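Local coordinates for heme utilization carrier protein (Escherichia coli O157:H7, PDB 6U9J) that probably binds heme or a product of its breakdown and carries it in the cytosol during heme utilization, at residues Glu28-Leu33 / Leu120-Glu125; Ile104-Arg109 / His151-Ser156. One frame throughout, in Å; residues are numbered along the deposited sequence.

Contact 1. Residues Glu28-Leu33 / Leu120-Glu125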
loop_
_atom_site.group_PDB
_atom_site.type_symbol
_atom_site.label_atom_id
_atom_site.label_comp_id
_atom_site.label_asym_id
_atom_site.label_seq_id
_atom_site.Cartn_x
_atom_site.Cartn_y
_atom_site.Cartn_z
ATOM N N GLU A 28 -12.500 13.484 12.651
ATOM C CA GLU A 28 -13.364 13.971 13.722
ATOM C C GLU A 28 -13.498 12.945 14.842
ATOM O O GLU A 28 -13.533 13.316 16.018
ATOM C CB GLU A 28 -14.738 14.356 13.173
ATOM C CG GLU A 28 -15.531 15.233 14.135
ATOM C CD GLU A 28 -14.892 16.600 14.334
ATOM O OE1 GLU A 28 -14.959 17.134 15.464
ATOM O OE2 GLU A 28 -14.314 17.137 13.363
ATOM N N VAL A 29 -13.547 11.655 14.503
ATOM C CA VAL A 29 -13.545 10.619 15.538
ATOM C C VAL A 29 -12.254 10.679 16.345
ATOM O O VAL A 29 -12.266 10.651 17.580
ATOM C CB VAL A 29 -13.741 9.232 14.909
ATOM C CG1 VAL A 29 -13.528 8.124 15.956
ATOM C CG2 VAL A 29 -15.113 9.133 14.269
ATOM N N VAL A 30 -11.116 10.767 15.654
ATOM C CA VAL A 30 -9.837 10.749 16.352
ATOM C C VAL A 30 -9.716 11.939 17.297
ATOM O O VAL A 30 -9.161 11.819 18.395
ATOM C CB VAL A 30 -8.685 10.696 15.331
ATOM C CG1 VAL A 30 -7.377 11.083 15.988
ATOM C CG2 VAL A 30 -8.592 9.285 14.747
ATOM N N ARG A 31 -10.214 13.107 16.881
ATOM C CA ARG A 31 -10.153 14.292 17.733
ATOM C C ARG A 31 -10.889 14.082 19.045
ATOM O O ARG A 31 -10.502 14.652 20.070
ATOM C CB ARG A 31 -10.759 15.492 17.012
ATOM C CG ARG A 31 -9.931 16.037 15.882
ATOM C CD ARG A 31 -10.540 17.343 15.410
ATOM N NE ARG A 31 -9.874 17.869 14.228
ATOM C CZ ARG A 31 -8.764 18.599 14.259
ATOM N NH1 ARG A 31 -8.239 19.039 13.126
ATOM N NH2 ARG A 31 -8.182 18.887 15.418
ATOM N N ASN A 32 -11.944 13.278 19.029
ATOM C CA ASN A 32 -12.798 13.078 20.191
ATOM C C ASN A 32 -12.395 11.875 21.028
ATOM O O ASN A 32 -13.078 11.558 22.008
ATOM C CB ASN A 32 -14.250 12.957 19.738
ATOM C CG ASN A 32 -14.822 14.285 19.304
ATOM O OD1 ASN A 32 -15.168 15.122 20.139
ATOM N ND2 ASN A 32 -14.913 14.494 17.999
ATOM N N LEU A 33 -11.295 11.214 20.680
ATOM C CA LEU A 33 -10.774 10.130 21.496
ATOM C C LEU A 33 -10.263 10.664 22.834
ATOM O O LEU A 33 -9.868 11.827 22.942
ATOM C CB LEU A 33 -9.635 9.418 20.765
ATOM C CG LEU A 33 -10.025 8.495 19.611
ATOM C CD1 LEU A 33 -8.782 8.017 18.875
ATOM C CD2 LEU A 33 -10.840 7.317 20.128
ATOM N N LEU A 120 -1.422 8.349 12.520
ATOM C CA LEU A 120 -2.312 8.413 11.368
ATOM C C LEU A 120 -2.007 9.679 10.591
ATOM O O LEU A 120 -1.932 10.767 11.173
ATOM C CB LEU A 120 -3.784 8.411 11.783
ATOM C CG LEU A 120 -4.476 7.053 11.842
ATOM C CD1 LEU A 120 -3.671 6.094 12.699
ATOM C CD2 LEU A 120 -5.877 7.225 12.400
ATOM N N PHE A 121 -1.849 9.535 9.281
ATOM C CA PHE A 121 -1.667 10.664 8.379
ATOM C C PHE A 121 -2.972 10.865 7.630
ATOM O O PHE A 121 -3.479 9.924 7.013
ATOM C CB PHE A 121 -0.524 10.408 7.390
ATOM C CG PHE A 121 0.818 10.182 8.042
ATOM C CD1 PHE A 121 1.149 8.938 8.578
ATOM C CD2 PHE A 121 1.758 11.201 8.109
ATOM C CE1 PHE A 121 2.376 8.720 9.175
ATOM C CE2 PHE A 121 2.984 10.998 8.691
ATOM C CZ PHE A 121 3.305 9.756 9.234
ATOM N N PHE A 122 -3.519 12.075 7.688
ATOM C CA PHE A 122 -4.827 12.376 7.112
ATOM C C PHE A 122 -4.726 13.224 5.851
ATOM O O PHE A 122 -3.896 14.138 5.765
ATOM C CB PHE A 122 -5.703 13.137 8.109
ATOM C CG PHE A 122 -6.088 12.341 9.304
ATOM C CD1 PHE A 122 -5.281 12.335 10.427
ATOM C CD2 PHE A 122 -7.246 11.598 9.295
ATOM C CE1 PHE A 122 -5.636 11.596 11.548
ATOM C CE2 PHE A 122 -7.612 10.854 10.406
ATOM C CZ PHE A 122 -6.798 10.857 11.533
ATOM N N ASN A 123 -5.628 12.962 4.905
ATOM C CA ASN A 123 -5.776 13.823 3.740
ATOM C C ASN A 123 -6.791 14.926 4.047
ATOM O O ASN A 123 -7.334 15.019 5.150
ATOM C CB ASN A 123 -6.164 13.005 2.501
ATOM C CG ASN A 123 -7.491 12.277 2.654
ATOM O OD1 ASN A 123 -8.405 12.736 3.334
ATOM N ND2 ASN A 123 -7.599 11.124 2.004
ATOM N N LYS A 124 -7.057 15.778 3.059
ATOM C CA LYS A 124 -7.936 16.915 3.292
ATOM C C LYS A 124 -9.397 16.525 3.470
ATOM O O LYS A 124 -10.185 17.358 3.925
ATOM C CB LYS A 124 -7.812 17.915 2.142
ATOM C CG LYS A 124 -8.422 17.442 0.836
ATOM C CD LYS A 124 -7.930 18.301 -0.327
ATOM C CE LYS A 124 -8.853 18.200 -1.529
ATOM N NZ LYS A 124 -8.926 16.818 -2.077
ATOM N N GLU A 125 -9.786 15.301 3.116
ATOM C CA GLU A 125 -11.138 14.831 3.381
ATOM C C GLU A 125 -11.283 14.262 4.785
ATOM O O GLU A 125 -12.378 13.824 5.149
ATOM C CB GLU A 125 -11.551 13.763 2.363
ATOM C CG GLU A 125 -11.143 14.072 0.918
ATOM C CD GLU A 125 -12.080 15.052 0.227
ATOM O OE1 GLU A 125 -11.965 15.211 -1.008
ATOM O OE2 GLU A 125 -12.934 15.658 0.911
#
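Val30, near the end of helix 26-31, packs against Leu120 and Phe122 of strand 114-122 in a small, fully buried apolar contact that seats the helix on the six-stranded antiparallel sheet. One methyl does all the touching. CG2 of Val30 lies 4.1 Å from CD2 of Leu120 and 4.0 Å from CZ of Phe122. It meets the phenyl ring at its edge, near the ring plane, so the far corner of the ring rather than a face is used. Leu120 and Phe122 stand two positions apart on the strand and both point toward the helix, and the same methyl reaches both. It does so because Val30 places CG2 anti to its own carbonyl carbon, while CG1, anti to the backbone N, turns to Ala105 of strand 103-111. No hydrogen bond joins the two segments, and the fit is purely van der Waals. On the same segment as Val30, ND2 of Asn32 reaches back to O of Glu28 at 2.7 Å, and N of Leu33 bonds to O of Val30 at 3.2 Å. Leu15 of helix 15-22 also packs on Val30, and just past Phe122, Asn123 packs on Asp65 of the second subunit. The arrangement is plain helix-on-sheet packing, joining an N-terminal helix to the large sheet of the ChuX/HutX fold.

Contact 2. Residues Ile104-Arg109 / His151-Ser156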
loop_
_atom_site.group_PDB
_atom_site.type_symbol
_atom_site.label_atom_id
_atom_site.label_comp_id
_atom_site.label_asym_id
_atom_site.label_seq_id
_atom_site.Cartn_x
_atom_site.Cartn_y
_atom_site.Cartn_z
ATOM N N ILE A 104 -1.925 15.125 11.186
ATOM C CA ILE A 104 -1.286 13.921 11.704
ATOM C C ILE A 104 -1.768 13.720 13.133
ATOM O O ILE A 104 -1.841 14.681 13.904
ATOM C CB ILE A 104 0.248 14.038 11.672
ATOM C CG1 ILE A 104 0.723 14.316 10.238
ATOM C CG2 ILE A 104 0.902 12.777 12.276
ATOM C CD1 ILE A 104 2.175 14.754 10.173
ATOM N N ALA A 105 -2.085 12.480 13.496
ATOM C CA ALA A 105 -2.497 12.194 14.866
ATOM C C ALA A 105 -1.642 11.092 15.463
ATOM O O ALA A 105 -1.300 10.122 14.787
ATOM C CB ALA A 105 -3.973 11.791 14.945
ATOM N N LEU A 106 -1.302 11.244 16.738
ATOM C CA LEU A 106 -0.749 10.161 17.536
ATOM C C LEU A 106 -1.859 9.661 18.443
ATOM O O LEU A 106 -2.500 10.460 19.132
ATOM C CB LEU A 106 0.451 10.622 18.366
ATOM C CG LEU A 106 1.810 10.586 17.646
ATOM C CD1 LEU A 106 1.849 11.554 16.476
ATOM C CD2 LEU A 106 2.954 10.875 18.616
ATOM N N ILE A 107 -2.107 8.352 18.411
ATOM C CA ILE A 107 -3.237 7.741 19.105
ATOM C C ILE A 107 -2.770 6.594 19.986
ATOM O O ILE A 107 -1.968 5.759 19.568
ATOM C CB ILE A 107 -4.278 7.222 18.092
ATOM C CG1 ILE A 107 -4.814 8.380 17.251
ATOM C CG2 ILE A 107 -5.418 6.476 18.832
ATOM C CD1 ILE A 107 -5.485 7.934 15.964
ATOM N N GLU A 108 -3.320 6.523 21.199
ATOM C CA GLU A 108 -3.186 5.348 22.049
ATOM C C GLU A 108 -4.580 4.884 22.427
ATOM O O GLU A 108 -5.410 5.695 22.847
ATOM C CB GLU A 108 -2.371 5.646 23.308
ATOM C CG GLU A 108 -0.933 6.033 23.005
ATOM C CD GLU A 108 -0.185 6.467 24.252
ATOM O OE1 GLU A 108 -0.044 7.688 24.468
ATOM O OE2 GLU A 108 0.249 5.581 25.020
ATOM N N ARG A 109 -4.847 3.600 22.234
ATOM C CA ARG A 109 -6.138 3.053 22.646
ATOM C C ARG A 109 -6.022 1.544 22.761
ATOM O O ARG A 109 -5.004 0.942 22.421
ATOM C CB ARG A 109 -7.240 3.435 21.650
ATOM C CG ARG A 109 -6.984 2.908 20.246
ATOM C CD ARG A 109 -8.098 3.304 19.286
ATOM N NE ARG A 109 -9.370 2.702 19.687
ATOM C CZ ARG A 109 -10.036 1.783 18.989
ATOM N NH1 ARG A 109 -11.181 1.302 19.460
ATOM N NH2 ARG A 109 -9.575 1.352 17.822
ATOM N N HIS A 151 5.821 8.536 23.326
ATOM C CA HIS A 151 5.361 9.532 24.290
ATOM C C HIS A 151 6.215 10.794 24.256
ATOM O O HIS A 151 5.694 11.905 24.420
ATOM C CB HIS A 151 5.373 8.940 25.691
ATOM C CG HIS A 151 4.268 7.969 25.933
ATOM N ND1 HIS A 151 4.404 6.886 26.770
ATOM C CD2 HIS A 151 3.006 7.918 25.444
ATOM C CE1 HIS A 151 3.272 6.205 26.788
ATOM N NE2 HIS A 151 2.402 6.814 26.006
ATOM N N THR A 152 7.523 10.643 24.049
ATOM C CA THR A 152 8.387 11.818 23.918
ATOM C C THR A 152 7.994 12.665 22.711
ATOM O O THR A 152 7.947 13.899 22.796
ATOM C CB THR A 152 9.846 11.371 23.832
ATOM O OG1 THR A 152 10.218 10.763 25.073
ATOM C CG2 THR A 152 10.775 12.550 23.566
ATOM N N LEU A 153 7.682 12.024 21.588
ATOM C CA LEU A 153 7.271 12.780 20.406
ATOM C C LEU A 153 5.937 13.474 20.636
ATOM O O LEU A 153 5.769 14.645 20.279
ATOM C CB LEU A 153 7.187 11.858 19.195
ATOM C CG LEU A 153 6.586 12.444 17.906
ATOM C CD1 LEU A 153 7.365 13.673 17.377
ATOM C CD2 LEU A 153 6.511 11.361 16.833
ATOM N N ALA A 154 4.976 12.783 21.260
ATOM C CA ALA A 154 3.689 13.413 21.505
ATOM C C ALA A 154 3.841 14.646 22.391
ATOM O O ALA A 154 3.205 15.677 22.145
ATOM C CB ALA A 154 2.724 12.413 22.142
ATOM N N ALA A 155 4.698 14.564 23.411
ATOM C CA ALA A 155 4.912 15.714 24.285
ATOM C C ALA A 155 5.552 16.865 23.527
ATOM O O ALA A 155 5.187 18.031 23.723
ATOM C CB ALA A 155 5.775 15.311 25.480
ATOM N N SER A 156 6.501 16.553 22.647
ATOM C CA SER A 156 7.151 17.592 21.865
ATOM C C SER A 156 6.199 18.190 20.844
ATOM O O SER A 156 6.269 19.385 20.569
ATOM C CB SER A 156 8.397 17.016 21.203
ATOM O OG SER A 156 8.059 16.242 20.077
#
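A histidine–carboxylate hydrogen bond between His151 and Glu108 ties helix 144-157 to strand 103-111 at the border of an otherwise apolar contact. NE2 of His151 donates to OE2 of Glu108 at 2.7 Å, with an N-H...O angle of 153°. The donor arrives on the syn side of that oxygen but 30° out of the carboxylate plane, and carboxylate and imidazole planes are turned 48° against each other. OE1 of Glu108 is also close, 3.0 Å from NE2 of His151. Although the CB of His151 points away from the strand, its ring swings back, with CG anti to the carbonyl carbon; Glu108 comes to meet it on a chain extended beyond CG. Deeper in, CD2 of Leu106 rests 3.9 Å from CB of Ala154. The same methyl lies 4.0 Å from CD2 of Leu153. Phe150 and Leu157 of the same helix also pack on Leu106. The bond is consistent with a proton on NE2 of His151, and the neighbouring carboxylate would probably favour a protonated ring, which would add an electrostatic component beside the apolar packing of Leu106 on Leu153 and Ala154.

Overall arrangement
The two contacts lie on opposite faces of the large sheet, contact 1 on strand 114-122 and contact 2 on its neighbour 103-111, their centres about 13 Å apart. In contact 1 the touching residues are all buried and apolar, whereas contact 2 runs from a leucine-lined interior to a polar, more exposed edge. Strands 103-111 and 114-122 are neighbours in the sheet, and N of Leu120 lies 2.9 Å from O of Ala105, a probable hydrogen bond. Val30 touches both strands: its CG1 packs 3.6 Å from CB of Ala105, and its CG2 lies 3.6 Å from CD1 of Ile107. Alternation along strand 103-111 thus gives Ala105 and Ile107 to helix 26-31, and Leu106 and Glu108 to helix 144-157.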